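PDB 2OKX: rhamnosidase B from Bacillus sp., which hydrolyses terminal alpha-L-rhamnose residues from rhamnose-containing glycosides, as a family 78 glycoside hydrolase that probably acts with inversion of anomeric configuration. Local coordinates for residues Ser875-Val879 with Ile913-Trp917; Leu927-Glu933 with Val949-Met955. All coordinates share one frame; numbering follows the deposited sequence. Where two conformers were deposited one is given.

Contact 1. Residues Ser875-Val879 with Ile913-Trp917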
ATOM      1  N   SER A 875      -1.317  14.618  24.398  1.00 18.81           N
ATOM      2  CA  SER A 875      -1.726  15.986  24.686  1.00 18.23           C
ATOM      3  C   SER A 875      -2.864  16.155  25.687  1.00 18.81           C
ATOM      4  O   SER A 875      -2.856  17.094  26.481  1.00 20.15           O
ATOM      5  CB  SER A 875      -2.113  16.693  23.384  1.00 17.70           C
ATOM      6  OG  SER A 875      -0.975  16.951  22.579  1.00 20.31           O
ATOM      7  N   ILE A 876      -3.833  15.244  25.648  1.00 17.44           N
ATOM      8  CA  ILE A 876      -5.023  15.321  26.500  1.00 15.98           C
ATOM      9  C   ILE A 876      -4.970  14.491  27.781  1.00 16.66           C
ATOM     10  O   ILE A 876      -5.093  15.035  28.882  1.00 17.58           O
ATOM     11  CB  ILE A 876      -6.275  14.909  25.680  1.00 16.62           C
ATOM     12  CG1 ILE A 876      -6.275  15.651  24.340  1.00 15.94           C
ATOM     13  CG2 ILE A 876      -7.547  15.212  26.453  1.00 13.95           C
ATOM     14  CD1 ILE A 876      -6.244  17.160  24.455  1.00 16.55           C
ATOM     15  N   LEU A 877      -4.818  13.178  27.649  1.00 15.00           N
ATOM     16  CA  LEU A 877      -4.734  12.327  28.832  1.00 15.88           C
ATOM     17  C   LEU A 877      -3.574  12.863  29.676  1.00 17.53           C
ATOM     18  O   LEU A 877      -3.640  12.874  30.908  1.00 17.32           O
ATOM     19  CB  LEU A 877      -4.458  10.880  28.436  1.00 12.25           C
ATOM     20  CG  LEU A 877      -4.380   9.902  29.610  1.00 13.77           C
ATOM     21  CD1 LEU A 877      -5.729   9.826  30.340  1.00 13.35           C
ATOM     22  CD2 LEU A 877      -3.984   8.534  29.076  1.00 15.85           C
ATOM     23  N   GLY A 878      -2.512  13.287  28.994  1.00 17.92           N
ATOM     24  CA  GLY A 878      -1.364  13.868  29.672  1.00 17.76           C
ATOM     25  C   GLY A 878      -0.083  13.065  29.791  1.00 17.59           C
ATOM     26  O   GLY A 878       0.819  13.474  30.519  1.00 19.41           O
ATOM     27  N   VAL A 879       0.028  11.947  29.081  1.00 16.90           N
ATOM     28  CA  VAL A 879       1.232  11.118  29.180  1.00 17.35           C
ATOM     29  C   VAL A 879       2.300  11.444  28.144  1.00 17.35           C
ATOM     30  O   VAL A 879       2.074  11.286  26.944  1.00 17.00           O
ATOM     31  CB  VAL A 879       0.892   9.614  29.051  1.00 17.49           C
ATOM     32  CG1 VAL A 879       2.160   8.777  29.201  1.00 17.21           C
ATOM     33  CG2 VAL A 879      -0.133   9.216  30.101  1.00 17.11           C
ATOM     34  N   ILE A 913       2.192   2.710  31.494  1.00 17.35           N
ATOM     35  CA  ILE A 913       1.843   3.892  32.265  1.00 17.66           C
ATOM     36  C   ILE A 913       0.319   3.976  32.158  1.00 18.53           C
ATOM     37  O   ILE A 913      -0.214   4.131  31.060  1.00 18.10           O
ATOM     38  CB  ILE A 913       2.430   5.181  31.649  1.00 19.31           C
ATOM     39  CG1 ILE A 913       3.952   5.068  31.501  1.00 22.44           C
ATOM     40  CG2 ILE A 913       2.079   6.373  32.529  1.00 23.62           C
ATOM     41  CD1 ILE A 913       4.703   5.010  32.811  1.00 21.53           C
ATOM     42  N   ALA A 914      -0.383   3.841  33.276  1.00 17.96           N
ATOM     43  CA  ALA A 914      -1.840   3.927  33.256  1.00 17.07           C
ATOM     44  C   ALA A 914      -2.248   5.209  33.968  1.00 18.76           C
ATOM     45  O   ALA A 914      -1.766   5.499  35.064  1.00 16.87           O
ATOM     46  CB  ALA A 914      -2.458   2.716  33.944  1.00 17.15           C
ATOM     47  N   VAL A 915      -3.121   5.984  33.336  1.00 17.33           N
ATOM     48  CA  VAL A 915      -3.573   7.242  33.917  1.00 15.36           C
ATOM     49  C   VAL A 915      -5.081   7.410  33.797  1.00 16.38           C
ATOM     50  O   VAL A 915      -5.673   7.093  32.769  1.00 15.50           O
ATOM     51  CB  VAL A 915      -2.906   8.450  33.217  1.00 16.95           C
ATOM     52  CG1 VAL A 915      -3.548   9.753  33.683  1.00 16.12           C
ATOM     53  CG2 VAL A 915      -1.410   8.460  33.507  1.00 17.96           C
ATOM     54  N   SER A 916      -5.705   7.899  34.859  1.00 16.39           N
ATOM     55  CA  SER A 916      -7.136   8.156  34.822  1.00 16.79           C
ATOM     56  C   SER A 916      -7.403   9.410  35.634  1.00 19.37           C
ATOM     57  O   SER A 916      -6.748   9.649  36.655  1.00 18.33           O
ATOM     58  CB  SER A 916      -7.923   6.983  35.410  1.00 17.74           C
ATOM     59  OG  SER A 916      -7.746   6.896  36.814  1.00 18.65           O
ATOM     60  N   TRP A 917      -8.341  10.229  35.170  1.00 15.51           N
ATOM     61  CA  TRP A 917      -8.702  11.426  35.902  1.00 16.28           C
ATOM     62  C   TRP A 917     -10.134  11.832  35.613  1.00 16.53           C
ATOM     63  O   TRP A 917     -10.708  11.450  34.595  1.00 14.67           O
ATOM     64  CB  TRP A 917      -7.746  12.604  35.605  1.00 14.82           C
ATOM     65  CG  TRP A 917      -7.436  12.900  34.156  1.00 16.13           C
ATOM     66  CD1 TRP A 917      -6.255  12.657  33.506  1.00 16.90           C
ATOM     67  CD2 TRP A 917      -8.283  13.564  33.205  1.00 15.40           C
ATOM     68  NE1 TRP A 917      -6.311  13.135  32.217  1.00 15.93           N
ATOM     69  CE2 TRP A 917      -7.544  13.695  32.005  1.00 17.06           C
ATOM     70  CE3 TRP A 917      -9.594  14.061  33.249  1.00 17.44           C
ATOM     71  CZ2 TRP A 917      -8.073  14.302  30.859  1.00 17.49           C
ATOM     72  CZ3 TRP A 917     -10.121  14.663  32.106  1.00 17.60           C
ATOM     73  CH2 TRP A 917      -9.361  14.778  30.930  1.00 17.18           C
TER
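Trp917 and Leu877 make the one hydrogen bond across this contact: the indole NE1 of Trp917 donates to the backbone O of Leu877 at 3.0 Å, with an angle of 156° at the hydrogen. The acceptor lies within 6° of the indole plane, while the donor is tilted from the plane of the Leu877 carbonyl. Farther along the same ring edge, CZ2 of Trp917 comes to 3.7 Å from O of Ile876, so two carbonyls border one rim of the indole. They lie where the chain leaves helix 868-876, the last helix in the chain and probably part of the (alpha/alpha)6 barrel expected of this family; past it the chain turns through Gly878, with positive phi, and enters the C-terminal beta domain. The remaining contacts are apolar. With CG anti to the backbone N (chi1 -179°), Leu877 extends CD1 to 4.0 Å from CG1 of Val915 and 4.3 Å from CD1 of Trp917. The other methyl of Val915, CG2, meets CG2 of Val879 at 3.7 Å, the two valines passing in opposite directions. CG1 of Val879 reaches CG2 of Ile913 at 4.1 Å. Val879 also packs on Val905 of the adjacent strand 900-906.

Contact 2. Residues Leu927-Glu933 with Val949-Met955. With CA (calcium ion), chain D.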
ATOM      1  N   LEU A 927      -6.907  12.201  40.228  1.00 17.27           N
ATOM      2  CA  LEU A 927      -6.001  11.621  39.241  1.00 15.32           C
ATOM      3  C   LEU A 927      -5.258  10.409  39.788  1.00 18.08           C
ATOM      4  O   LEU A 927      -4.737  10.451  40.899  1.00 16.31           O
ATOM      5  CB  LEU A 927      -4.986  12.687  38.797  1.00 16.86           C
ATOM      6  CG  LEU A 927      -3.743  12.266  38.003  1.00 17.21           C
ATOM      7  CD1 LEU A 927      -4.158  11.808  36.617  1.00 19.07           C
ATOM      8  CD2 LEU A 927      -2.769  13.440  37.894  1.00 17.97           C
ATOM      9  N   ARG A 928      -5.215   9.336  39.001  1.00 15.46           N
ATOM     10  CA  ARG A 928      -4.520   8.112  39.388  1.00 15.11           C
ATOM     11  C   ARG A 928      -3.465   7.808  38.322  1.00 16.99           C
ATOM     12  O   ARG A 928      -3.731   7.906  37.116  1.00 15.13           O
ATOM     13  CB  ARG A 928      -5.511   6.947  39.480  0.50 15.65           C
ATOM     14  CG  ARG A 928      -4.895   5.613  39.896  0.50 15.45           C
ATOM     15  CD  ARG A 928      -5.880   4.466  39.670  0.50 17.03           C
ATOM     16  NE  ARG A 928      -5.352   3.167  40.090  0.50 17.01           N
ATOM     17  CZ  ARG A 928      -5.291   2.751  41.351  0.50 16.38           C
ATOM     18  NH1 ARG A 928      -5.726   3.527  42.337  0.50 16.71           N
ATOM     19  NH2 ARG A 928      -4.802   1.549  41.626  0.50 16.84           N
ATOM     20  N   ILE A 929      -2.270   7.445  38.776  1.00 13.88           N
ATOM     21  CA  ILE A 929      -1.158   7.126  37.895  1.00 15.90           C
ATOM     22  C   ILE A 929      -0.552   5.806  38.365  1.00 17.82           C
ATOM     23  O   ILE A 929      -0.285   5.628  39.553  1.00 17.85           O
ATOM     24  CB  ILE A 929      -0.057   8.210  37.978  1.00 16.08           C
ATOM     25  CG1 ILE A 929      -0.621   9.563  37.538  1.00 16.64           C
ATOM     26  CG2 ILE A 929       1.138   7.819  37.111  1.00 15.60           C
ATOM     27  CD1 ILE A 929       0.265  10.740  37.922  1.00 18.10           C
ATOM     28  N   GLU A 930      -0.340   4.882  37.437  1.00 17.11           N
ATOM     29  CA  GLU A 930       0.259   3.602  37.785  1.00 18.98           C
ATOM     30  C   GLU A 930       1.409   3.356  36.822  1.00 18.38           C
ATOM     31  O   GLU A 930       1.250   3.469  35.605  1.00 17.95           O
ATOM     32  CB  GLU A 930      -0.782   2.483  37.686  1.00 23.31           C
ATOM     33  CG  GLU A 930      -0.340   1.181  38.333  1.00 32.60           C
ATOM     34  CD  GLU A 930      -1.502   0.243  38.624  1.00 38.78           C
ATOM     35  OE1 GLU A 930      -1.280  -0.769  39.326  1.00 39.78           O
ATOM     36  OE2 GLU A 930      -2.633   0.517  38.151  1.00 42.14           O
ATOM     37  N   ALA A 931       2.578   3.034  37.364  1.00 17.21           N
ATOM     38  CA  ALA A 931       3.746   2.790  36.527  1.00 18.74           C
ATOM     39  C   ALA A 931       4.774   1.952  37.277  1.00 19.76           C
ATOM     40  O   ALA A 931       4.687   1.807  38.490  1.00 18.93           O
ATOM     41  CB  ALA A 931       4.364   4.114  36.110  1.00 21.41           C
ATOM     42  N   PRO A 932       5.744   1.369  36.552  1.00 22.01           N
ATOM     43  CA  PRO A 932       6.786   0.549  37.183  1.00 21.96           C
ATOM     44  C   PRO A 932       7.549   1.405  38.195  1.00 22.35           C
ATOM     45  O   PRO A 932       7.791   2.583  37.954  1.00 21.70           O
ATOM     46  CB  PRO A 932       7.645   0.121  35.997  1.00 22.64           C
ATOM     47  CG  PRO A 932       6.634   0.007  34.886  1.00 22.36           C
ATOM     48  CD  PRO A 932       5.826   1.277  35.081  1.00 20.01           C
ATOM     49  N   GLU A 933       7.922   0.804  39.320  1.00 22.81           N
ATOM     50  CA  GLU A 933       8.615   1.508  40.401  1.00 23.92           C
ATOM     51  C   GLU A 933       9.889   2.269  40.049  1.00 24.56           C
ATOM     52  O   GLU A 933      10.188   3.281  40.675  1.00 23.56           O
ATOM     53  CB  GLU A 933       8.923   0.529  41.541  1.00 27.00           C
ATOM     54  CG  GLU A 933       9.784  -0.646  41.114  1.00 30.33           C
ATOM     55  CD  GLU A 933       9.999  -1.659  42.226  1.00 32.34           C
ATOM     56  OE1 GLU A 933      10.527  -2.753  41.930  1.00 32.95           O
ATOM     57  OE2 GLU A 933       9.648  -1.364  43.388  1.00 33.18           O
ATOM     58  N   VAL A 949      -4.032  13.330  43.855  1.00 18.44           N
ATOM     59  CA  VAL A 949      -3.272  12.452  42.974  1.00 18.54           C
ATOM     60  C   VAL A 949      -2.850  11.172  43.687  1.00 19.89           C
ATOM     61  O   VAL A 949      -2.215  11.221  44.741  1.00 19.23           O
ATOM     62  CB  VAL A 949      -2.001  13.156  42.446  1.00 17.40           C
ATOM     63  CG1 VAL A 949      -1.259  12.240  41.482  1.00 19.79           C
ATOM     64  CG2 VAL A 949      -2.371  14.458  41.765  1.00 18.27           C
ATOM     65  N   THR A 950      -3.220  10.029  43.115  1.00 17.72           N
ATOM     66  CA  THR A 950      -2.854   8.739  43.680  1.00 18.22           C
ATOM     67  C   THR A 950      -1.825   8.113  42.747  1.00 20.50           C
ATOM     68  O   THR A 950      -2.134   7.760  41.604  1.00 18.12           O
ATOM     69  CB  THR A 950      -4.068   7.799  43.790  1.00 20.08           C
ATOM     70  OG1 THR A 950      -5.057   8.393  44.639  1.00 20.99           O
ATOM     71  CG2 THR A 950      -3.649   6.450  44.377  1.00 19.83           C
ATOM     72  N   GLN A 951      -0.592   7.998  43.226  1.00 17.94           N
ATOM     73  CA  GLN A 951       0.458   7.418  42.413  1.00 17.92           C
ATOM     74  C   GLN A 951       0.802   6.030  42.922  1.00 20.70           C
ATOM     75  O   GLN A 951       1.206   5.857  44.075  1.00 20.41           O
ATOM     76  CB  GLN A 951       1.708   8.293  42.425  1.00 17.49           C
ATOM     77  CG  GLN A 951       2.787   7.764  41.496  1.00 21.81           C
ATOM     78  CD  GLN A 951       4.025   8.632  41.477  1.00 23.89           C
ATOM     79  OE1 GLN A 951       3.942   9.850  41.606  1.00 23.54           O
ATOM     80  NE2 GLN A 951       5.184   8.005  41.296  1.00 25.23           N
ATOM     81  N   VAL A 952       0.634   5.047  42.044  1.00 20.44           N
ATOM     82  CA  VAL A 952       0.900   3.657  42.365  1.00 20.63           C
ATOM     83  C   VAL A 952       2.103   3.129  41.583  1.00 21.84           C
ATOM     84  O   VAL A 952       2.204   3.332  40.372  1.00 20.83           O
ATOM     85  CB  VAL A 952      -0.326   2.781  42.022  1.00 23.30           C
ATOM     86  CG1 VAL A 952      -0.033   1.336  42.351  1.00 22.42           C
ATOM     87  CG2 VAL A 952      -1.557   3.271  42.784  1.00 22.39           C
ATOM     88  N   LYS A 953       3.020   2.463  42.277  1.00 22.13           N
ATOM     89  CA  LYS A 953       4.193   1.888  41.629  1.00 21.92           C
ATOM     90  C   LYS A 953       4.138   0.374  41.776  1.00 23.02           C
ATOM     91  O   LYS A 953       3.790  -0.135  42.844  1.00 20.87           O
ATOM     92  CB  LYS A 953       5.487   2.383  42.282  1.00 24.94           C
ATOM     93  CG  LYS A 953       5.919   3.795  41.922  1.00 26.14           C
ATOM     94  CD  LYS A 953       7.173   4.156  42.715  1.00 26.39           C
ATOM     95  CE  LYS A 953       7.800   5.456  42.237  1.00 27.80           C
ATOM     96  NZ  LYS A 953       8.405   5.330  40.879  1.00 26.30           N
ATOM     97  N   TYR A 954       4.465  -0.349  40.711  1.00 20.54           N
ATOM     98  CA  TYR A 954       4.475  -1.801  40.804  1.00 22.86           C
ATOM     99  C   TYR A 954       5.831  -2.329  40.353  1.00 23.19           C
ATOM    100  O   TYR A 954       6.620  -1.602  39.751  1.00 22.74           O
ATOM    101  CB  TYR A 954       3.325  -2.435  39.996  1.00 22.87           C
ATOM    102  CG  TYR A 954       3.332  -2.195  38.501  1.00 27.47           C
ATOM    103  CD1 TYR A 954       2.975  -0.957  37.964  1.00 28.86           C
ATOM    104  CD2 TYR A 954       3.653  -3.228  37.618  1.00 28.97           C
ATOM    105  CE1 TYR A 954       2.934  -0.756  36.576  1.00 29.57           C
ATOM    106  CE2 TYR A 954       3.614  -3.039  36.238  1.00 28.93           C
ATOM    107  CZ  TYR A 954       3.256  -1.805  35.726  1.00 30.18           C
ATOM    108  OH  TYR A 954       3.231  -1.627  34.365  1.00 31.11           O
ATOM    109  N   MET A 955       6.105  -3.589  40.667  1.00 26.03           N
ATOM    110  CA  MET A 955       7.377  -4.208  40.323  1.00 29.42           C
ATOM    111  C   MET A 955       7.601  -4.441  38.841  1.00 31.97           C
ATOM    112  O   MET A 955       6.673  -4.756  38.098  1.00 32.97           O
ATOM    113  CB  MET A 955       7.516  -5.536  41.057  1.00 30.13           C
ATOM    114  CG  MET A 955       7.641  -5.395  42.551  1.00 32.67           C
ATOM    115  SD  MET A 955       7.722  -7.010  43.332  1.00 37.33           S
ATOM    116  CE  MET A 955       9.237  -7.647  42.612  1.00 33.47           C
TER
HETATM  117 CA    CA D4004       3.670  -0.401  45.180  1.00 28.54          CA
HETATM  118  O   HOH W   1      -6.679  10.135  43.442  1.00 18.99           O
HETATM  119  O   HOH W   2       6.923   4.933  38.591  1.00 30.01           O
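Leu927-Pro932 and Val949-Tyr954 pair as parallel strands, their axes 4.6 Å apart and 11° from alignment, joined by backbone hydrogen bonds from Thr950 N to Leu927 O through Glu933 N to Tyr954 O. On one face Leu927 and Val949 lie side by side, CD2 of Leu927 4.0 Å from CG2 of Val949, and CD1 of Ile929 reaches CG1 of the same valine. On the other face Glu930 runs beside CG1 of Val952; in one of its two conformers, Arg928 brings its guanidinium over CG2 of that valine. Tyr954 has CG between its backbone N and carbonyl carbon (chi1 62°), which folds the ring back along Pro932, with CE1 3.8 Å from Pro932 CD; its OH is hydrogen-bonded to His912 N. Lys953 curls at its end to bring NZ 2.7 Å from O of Glu933, above that carbonyl's plane, and a water links NZ to O of Pro932. The backbone O of Lys953 binds a calcium ion at 2.4 Å. In the five-stranded mixed sheet, built mostly from the C-terminal part of the chain and completed by strand 538-541, strand 946-954 forms one outer edge and 924-932 lies between it and strand 912-921; Leu927 and Ile929 pack on Val939 of strand 936-939.

How the contacts relate
Contact 1 is wholly buried and joins two different parts of the fold, the chain leaving helix 868-876 and the mixed sheet built mostly from the C-terminal part of the chain; contact 2 lies within that sheet, at an outer edge, and is only partly buried. Their chemistry follows: 875-879 with 913-917 relies on apolar side chains and one indole-to-carbonyl bond, whereas 927-933 with 949-955 is held by repeated backbone bonds, with charged side chains, waters and a calcium ion at its margin. The centres are 12 Å apart, and strands 912-921 and 924-932 are sheet neighbours: N of Arg928 lies 2.8 Å from O of Ser916, a probable hydrogen bond, and Ile913 packs on Ala931.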